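PDB 3OC9: UDP-N-acetylglucosamine pyrophosphorylase from Entamoeba histolytica, which probably catalyses the formation of UDP-N-acetylglucosamine and diphosphate from UTP and N-acetylglucosamine 1-phosphate. Local coordinates for residues A[354-365]-A[376-387]. Residues are numbered along the deposited sequence; the frame is centred on the assembly and turned at random.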
loop_
_atom_site.group_PDB
_atom_site.type_symbol
_atom_site.label_atom_id
_atom_site.label_comp_id
_atom_site.label_asym_id
_atom_site.label_seq_id
_atom_site.Cartn_x
_atom_site.Cartn_y
_atom_site.Cartn_z
ATOM N N TRP A 354 4.488 -14.690 6.376
ATOM C CA TRP A 354 5.749 -14.027 6.801
ATOM C C TRP A 354 6.828 -15.066 7.229
ATOM O O TRP A 354 8.007 -14.956 6.840
ATOM C CB TRP A 354 5.473 -12.958 7.887
ATOM C CG TRP A 354 6.694 -12.127 8.348
ATOM C CD1 TRP A 354 7.631 -11.501 7.550
ATOM C CD2 TRP A 354 7.052 -11.813 9.701
ATOM N NE1 TRP A 354 8.560 -10.852 8.331
ATOM C CE2 TRP A 354 8.235 -11.030 9.653
ATOM C CE3 TRP A 354 6.505 -12.140 10.952
ATOM C CZ2 TRP A 354 8.870 -10.555 10.804
ATOM C CZ3 TRP A 354 7.144 -11.662 12.113
ATOM C CH2 TRP A 354 8.318 -10.884 12.020
ATOM N N TYR A 355 6.406 -16.083 7.983
ATOM C CA TYR A 355 7.315 -17.155 8.423
ATOM C C TYR A 355 7.922 -17.925 7.232
ATOM O O TYR A 355 9.123 -18.208 7.232
ATOM C CB TYR A 355 6.621 -18.121 9.406
ATOM C CG TYR A 355 6.290 -17.566 10.793
ATOM C CD1 TYR A 355 6.736 -16.301 11.204
ATOM C CD2 TYR A 355 5.528 -18.321 11.706
ATOM C CE1 TYR A 355 6.421 -15.786 12.484
ATOM C CE2 TYR A 355 5.214 -17.817 12.992
ATOM C CZ TYR A 355 5.664 -16.553 13.371
ATOM O OH TYR A 355 5.367 -16.055 14.642
ATOM N N ARG A 356 7.108 -18.232 6.212
ATOM C CA ARG A 356 7.582 -18.986 5.039
ATOM C C ARG A 356 8.571 -18.167 4.189
ATOM O O ARG A 356 9.579 -18.709 3.701
ATOM C CB ARG A 356 6.398 -19.490 4.183
ATOM C CG ARG A 356 5.598 -20.639 4.827
ATOM C CD ARG A 356 4.327 -20.973 4.022
ATOM N NE ARG A 356 3.510 -21.998 4.679
ATOM C CZ ARG A 356 2.404 -22.539 4.162
ATOM N NH1 ARG A 356 1.949 -22.163 2.967
ATOM N NH2 ARG A 356 1.742 -23.464 4.844
ATOM N N LEU A 357 8.288 -16.868 4.017
ATOM C CA LEU A 357 9.236 -15.964 3.346
ATOM C C LEU A 357 10.615 -15.924 4.053
ATOM O O LEU A 357 11.675 -15.974 3.390
ATOM C CB LEU A 357 8.636 -14.544 3.224
ATOM C CG LEU A 357 9.499 -13.489 2.520
ATOM C CD1 LEU A 357 9.885 -13.923 1.093
ATOM C CD2 LEU A 357 8.785 -12.105 2.520
ATOM N N ASN A 358 10.607 -15.833 5.383
ATOM C CA ASN A 358 11.847 -15.715 6.151
ATOM C C ASN A 358 12.730 -16.988 6.049
ATOM O O ASN A 358 13.965 -16.903 5.959
ATOM C CB ASN A 358 11.551 -15.343 7.621
ATOM C CG ASN A 358 10.987 -13.927 7.774
ATOM O OD1 ASN A 358 11.171 -13.076 6.903
ATOM N ND2 ASN A 358 10.310 -13.675 8.890
ATOM N N ILE A 359 12.083 -18.149 6.006
ATOM C CA ILE A 359 12.781 -19.436 5.743
ATOM C C ILE A 359 13.451 -19.461 4.353
ATOM O O ILE A 359 14.634 -19.834 4.222
ATOM C CB ILE A 359 11.816 -20.635 5.907
ATOM C CG1 ILE A 359 11.346 -20.730 7.361
ATOM C CG2 ILE A 359 12.476 -21.948 5.442
ATOM C CD1 ILE A 359 10.192 -21.703 7.572
ATOM N N TYR A 360 12.701 -19.047 3.328
ATOM C CA TYR A 360 13.229 -18.876 1.969
ATOM C C TYR A 360 14.482 -17.977 1.921
ATOM O O TYR A 360 15.474 -18.333 1.266
ATOM C CB TYR A 360 12.111 -18.389 1.007
ATOM C CG TYR A 360 12.583 -17.916 -0.382
ATOM C CD1 TYR A 360 12.756 -18.825 -1.431
ATOM C CD2 TYR A 360 12.840 -16.561 -0.636
ATOM C CE1 TYR A 360 13.179 -18.399 -2.697
ATOM C CE2 TYR A 360 13.274 -16.124 -1.901
ATOM C CZ TYR A 360 13.439 -17.047 -2.922
ATOM O OH TYR A 360 13.865 -16.637 -4.179
ATOM N N TYR A 361 14.448 -16.825 2.604
ATOM C CA TYR A 361 15.591 -15.894 2.605
ATOM C C TYR A 361 16.840 -16.521 3.293
ATOM O O TYR A 361 17.981 -16.384 2.804
ATOM C CB TYR A 361 15.211 -14.545 3.247
ATOM C CG TYR A 361 14.403 -13.587 2.339
ATOM C CD1 TYR A 361 14.586 -13.575 0.940
ATOM C CD2 TYR A 361 13.497 -12.665 2.899
ATOM C CE1 TYR A 361 13.852 -12.667 0.105
ATOM C CE2 TYR A 361 12.761 -11.761 2.074
ATOM C CZ TYR A 361 12.954 -11.774 0.686
ATOM O OH TYR A 361 12.233 -10.894 -0.135
ATOM N N LEU A 362 16.623 -17.219 4.406
ATOM C CA LEU A 362 17.722 -17.939 5.074
ATOM C C LEU A 362 18.412 -18.968 4.158
ATOM O O LEU A 362 19.642 -19.045 4.137
ATOM C CB LEU A 362 17.251 -18.600 6.380
ATOM C CG LEU A 362 17.096 -17.708 7.618
ATOM C CD1 LEU A 362 16.302 -18.419 8.743
ATOM C CD2 LEU A 362 18.442 -17.173 8.161
ATOM N N LYS A 363 17.625 -19.725 3.396
ATOM C CA LYS A 363 18.157 -20.717 2.441
ATOM C C LYS A 363 18.882 -20.072 1.247
ATOM O O LYS A 363 19.880 -20.608 0.749
ATOM C CB LYS A 363 17.049 -21.661 1.954
ATOM C CG LYS A 363 16.463 -22.564 3.058
ATOM C CD LYS A 363 15.281 -23.386 2.536
ATOM C CE LYS A 363 14.617 -24.154 3.676
ATOM N NZ LYS A 363 13.376 -24.877 3.256
ATOM N N LYS A 364 18.385 -18.920 0.794
ATOM C CA LYS A 364 19.013 -18.194 -0.305
ATOM C C LYS A 364 20.391 -17.639 0.126
ATOM O O LYS A 364 21.290 -17.445 -0.716
ATOM C CB LYS A 364 18.068 -17.089 -0.813
ATOM C CG LYS A 364 18.433 -16.475 -2.161
ATOM C CD LYS A 364 17.326 -15.529 -2.669
ATOM C CE LYS A 364 17.701 -14.892 -4.005
ATOM N NZ LYS A 364 16.487 -14.365 -4.698
ATOM N N ALA A 365 20.554 -17.399 1.428
ATOM C CA ALA A 365 21.805 -16.888 1.979
ATOM C C ALA A 365 22.825 -18.009 2.291
ATOM O O ALA A 365 23.945 -17.731 2.725
ATOM C CB ALA A 365 21.534 -16.031 3.223
ATOM N N ILE A 376 8.080 -21.316 13.560
ATOM C CA ILE A 376 8.408 -19.897 13.878
ATOM C C ILE A 376 9.767 -19.425 13.325
ATOM O O ILE A 376 10.808 -19.999 13.642
ATOM C CB ILE A 376 8.335 -19.635 15.409
ATOM C CG1 ILE A 376 6.950 -20.028 15.936
ATOM C CG2 ILE A 376 8.668 -18.152 15.756
ATOM C CD1 ILE A 376 6.846 -20.077 17.430
ATOM N N CYS A 377 9.740 -18.378 12.489
ATOM C CA CYS A 377 10.960 -17.752 11.960
ATOM C C CYS A 377 10.674 -16.246 11.815
ATOM O O CYS A 377 10.028 -15.853 10.845
ATOM C CB CYS A 377 11.331 -18.370 10.606
ATOM S SG CYS A 377 12.936 -17.903 9.846
ATOM N N GLU A 378 11.111 -15.448 12.794
ATOM C CA GLU A 378 10.868 -13.986 12.830
ATOM C C GLU A 378 12.162 -13.198 12.652
ATOM O O GLU A 378 13.071 -13.265 13.500
ATOM C CB GLU A 378 10.188 -13.542 14.138
ATOM C CG GLU A 378 8.878 -14.254 14.447
ATOM C CD GLU A 378 7.983 -13.530 15.461
ATOM O OE1 GLU A 378 8.365 -12.471 16.030
ATOM O OE2 GLU A 378 6.855 -14.017 15.675
ATOM N N ILE A 379 12.226 -12.437 11.559
ATOM C CA ILE A 379 13.392 -11.628 11.208
ATOM C C ILE A 379 12.986 -10.148 11.152
ATOM O O ILE A 379 12.175 -9.762 10.300
ATOM C CB ILE A 379 13.994 -12.068 9.839
ATOM C CG1 ILE A 379 14.412 -13.562 9.883
ATOM C CG2 ILE A 379 15.145 -11.110 9.436
ATOM C CD1 ILE A 379 15.053 -14.112 8.583
ATOM N N SER A 380 13.543 -9.330 12.052
ATOM C CA SER A 380 13.151 -7.909 12.158
ATOM C C SER A 380 13.331 -7.150 10.838
ATOM O O SER A 380 14.347 -7.319 10.161
ATOM C CB SER A 380 13.938 -7.201 13.256
ATOM O OG SER A 380 13.559 -5.825 13.322
ATOM N N PHE A 381 12.334 -6.329 10.479
ATOM C CA PHE A 381 12.433 -5.442 9.298
ATOM C C PHE A 381 13.612 -4.452 9.451
ATOM O O PHE A 381 14.079 -3.871 8.458
ATOM C CB PHE A 381 11.118 -4.649 9.087
ATOM C CG PHE A 381 10.005 -5.399 8.348
ATOM C CD1 PHE A 381 9.994 -6.789 8.217
ATOM C CD2 PHE A 381 8.926 -4.681 7.827
ATOM C CE1 PHE A 381 8.933 -7.446 7.558
ATOM C CE2 PHE A 381 7.868 -5.321 7.176
ATOM C CZ PHE A 381 7.879 -6.711 7.034
ATOM N N ARG A 382 14.088 -4.243 10.682
ATOM C CA ARG A 382 15.277 -3.406 10.906
ATOM C C ARG A 382 16.599 -4.104 10.503
ATOM O O ARG A 382 17.586 -3.432 10.178
ATOM C CB ARG A 382 15.322 -2.886 12.365
ATOM C CG ARG A 382 16.468 -1.932 12.695
ATOM C CD ARG A 382 16.305 -0.554 12.026
ATOM N NE ARG A 382 17.493 0.293 12.175
ATOM C CZ ARG A 382 18.571 0.260 11.389
ATOM N NH1 ARG A 382 18.653 -0.590 10.365
ATOM N NH2 ARG A 382 19.581 1.094 11.628
ATOM N N LYS A 383 16.594 -5.438 10.483
ATOM C CA LYS A 383 17.806 -6.261 10.244
ATOM C C LYS A 383 18.117 -6.733 8.798
ATOM O O LYS A 383 19.291 -6.924 8.454
ATOM C CB LYS A 383 17.796 -7.486 11.171
ATOM C CG LYS A 383 17.728 -7.155 12.667
ATOM C CD LYS A 383 19.029 -6.565 13.199
ATOM C CE LYS A 383 20.091 -7.637 13.431
ATOM N NZ LYS A 383 21.324 -7.037 14.022
ATOM N N SER A 384 17.088 -6.948 7.973
ATOM C CA SER A 384 17.271 -7.434 6.590
ATOM C C SER A 384 16.078 -6.949 5.730
ATOM O O SER A 384 14.939 -6.958 6.195
ATOM C CB SER A 384 17.411 -8.980 6.553
ATOM O OG SER A 384 17.956 -9.465 5.322
ATOM N N PHE A 385 16.367 -6.507 4.503
ATOM C CA PHE A 385 15.338 -6.092 3.529
ATOM C C PHE A 385 14.878 -7.297 2.686
ATOM O O PHE A 385 13.683 -7.648 2.682
ATOM C CB PHE A 385 15.888 -4.932 2.668
ATOM C CG PHE A 385 14.992 -4.517 1.497
ATOM C CD1 PHE A 385 13.730 -3.963 1.722
ATOM C CD2 PHE A 385 15.424 -4.681 0.181
ATOM C CE1 PHE A 385 12.902 -3.569 0.633
ATOM C CE2 PHE A 385 14.604 -4.291 -0.910
ATOM C CZ PHE A 385 13.336 -3.747 -0.672
ATOM N N GLU A 386 15.816 -7.902 1.955
ATOM C CA GLU A 386 15.608 -9.200 1.286
ATOM C C GLU A 386 16.481 -10.196 2.090
ATOM O O GLU A 386 16.274 -10.307 3.313
ATOM C CB GLU A 386 15.927 -9.122 -0.222
ATOM C CG GLU A 386 14.951 -8.149 -0.976
ATOM C CD GLU A 386 15.437 -7.601 -2.323
ATOM O OE1 GLU A 386 16.664 -7.558 -2.590
ATOM O OE2 GLU A 386 14.561 -7.176 -3.127
ATOM N N GLU A 387 17.451 -10.866 1.463
ATOM C CA GLU A 387 18.355 -11.796 2.212
ATOM C C GLU A 387 19.735 -11.214 2.597
ATOM O O GLU A 387 20.580 -11.907 3.232
ATOM C CB GLU A 387 18.498 -13.142 1.450
ATOM C CG GLU A 387 19.538 -13.188 0.313
ATOM C CD GLU A 387 19.087 -12.552 -1.010
ATOM O OE1 GLU A 387 18.116 -11.753 -1.043
ATOM O OE2 GLU A 387 19.724 -12.869 -2.041
HETATM O O HOH W 1 11.322 -9.720 7.592
HETATM O O HOH W 2 11.405 -8.498 1.090
HETATM O O HOH W 3 15.979 -11.799 -3.069
HETATM O O HOH W 4 22.252 -14.295 -1.872
#
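N358 donates an N-H from ND2 to C377 O at 2.9 Å, joining helix 347-364 to the short strand 377-379, which pairs in parallel with strand 402-404 near the C terminus. The bond is almost straight (176°) and lies in the amide plane, which helps to hold the amide's rotation. ND2 also sits over one face of the W354 ring. With CG anti to the backbone N (chi1 -176°), the indole is carried toward 378-381, where NE1 donates to a water, 3.1 Å away, which in turn donates to I379 O at 2.8 Å and weakly to N358 OD1. Y355 OH donates to the anti lone pair of E378 OE2 at 2.7 Å, an oxygen that also accepts from E63 N. Toward L362, C377 SG packs against L362 CD1 (3.6 Å) and I379 CD1 against N358 CB. In the loop, the E386-E387 peptide covers one face of Y361, whose OH shares a water with F385 O; E386 itself pairs with K192. K364 NZ and E387 OE2 stay 4.4 Å apart, and a water bridges NZ to E387 OE1. Direct bonds, amide-to-carbonyl and hydroxyl-to-carboxylate, thus dominate at the strand; the loop's polar links run through water, so K364 and E387 probably attract each other less than in a direct salt bridge.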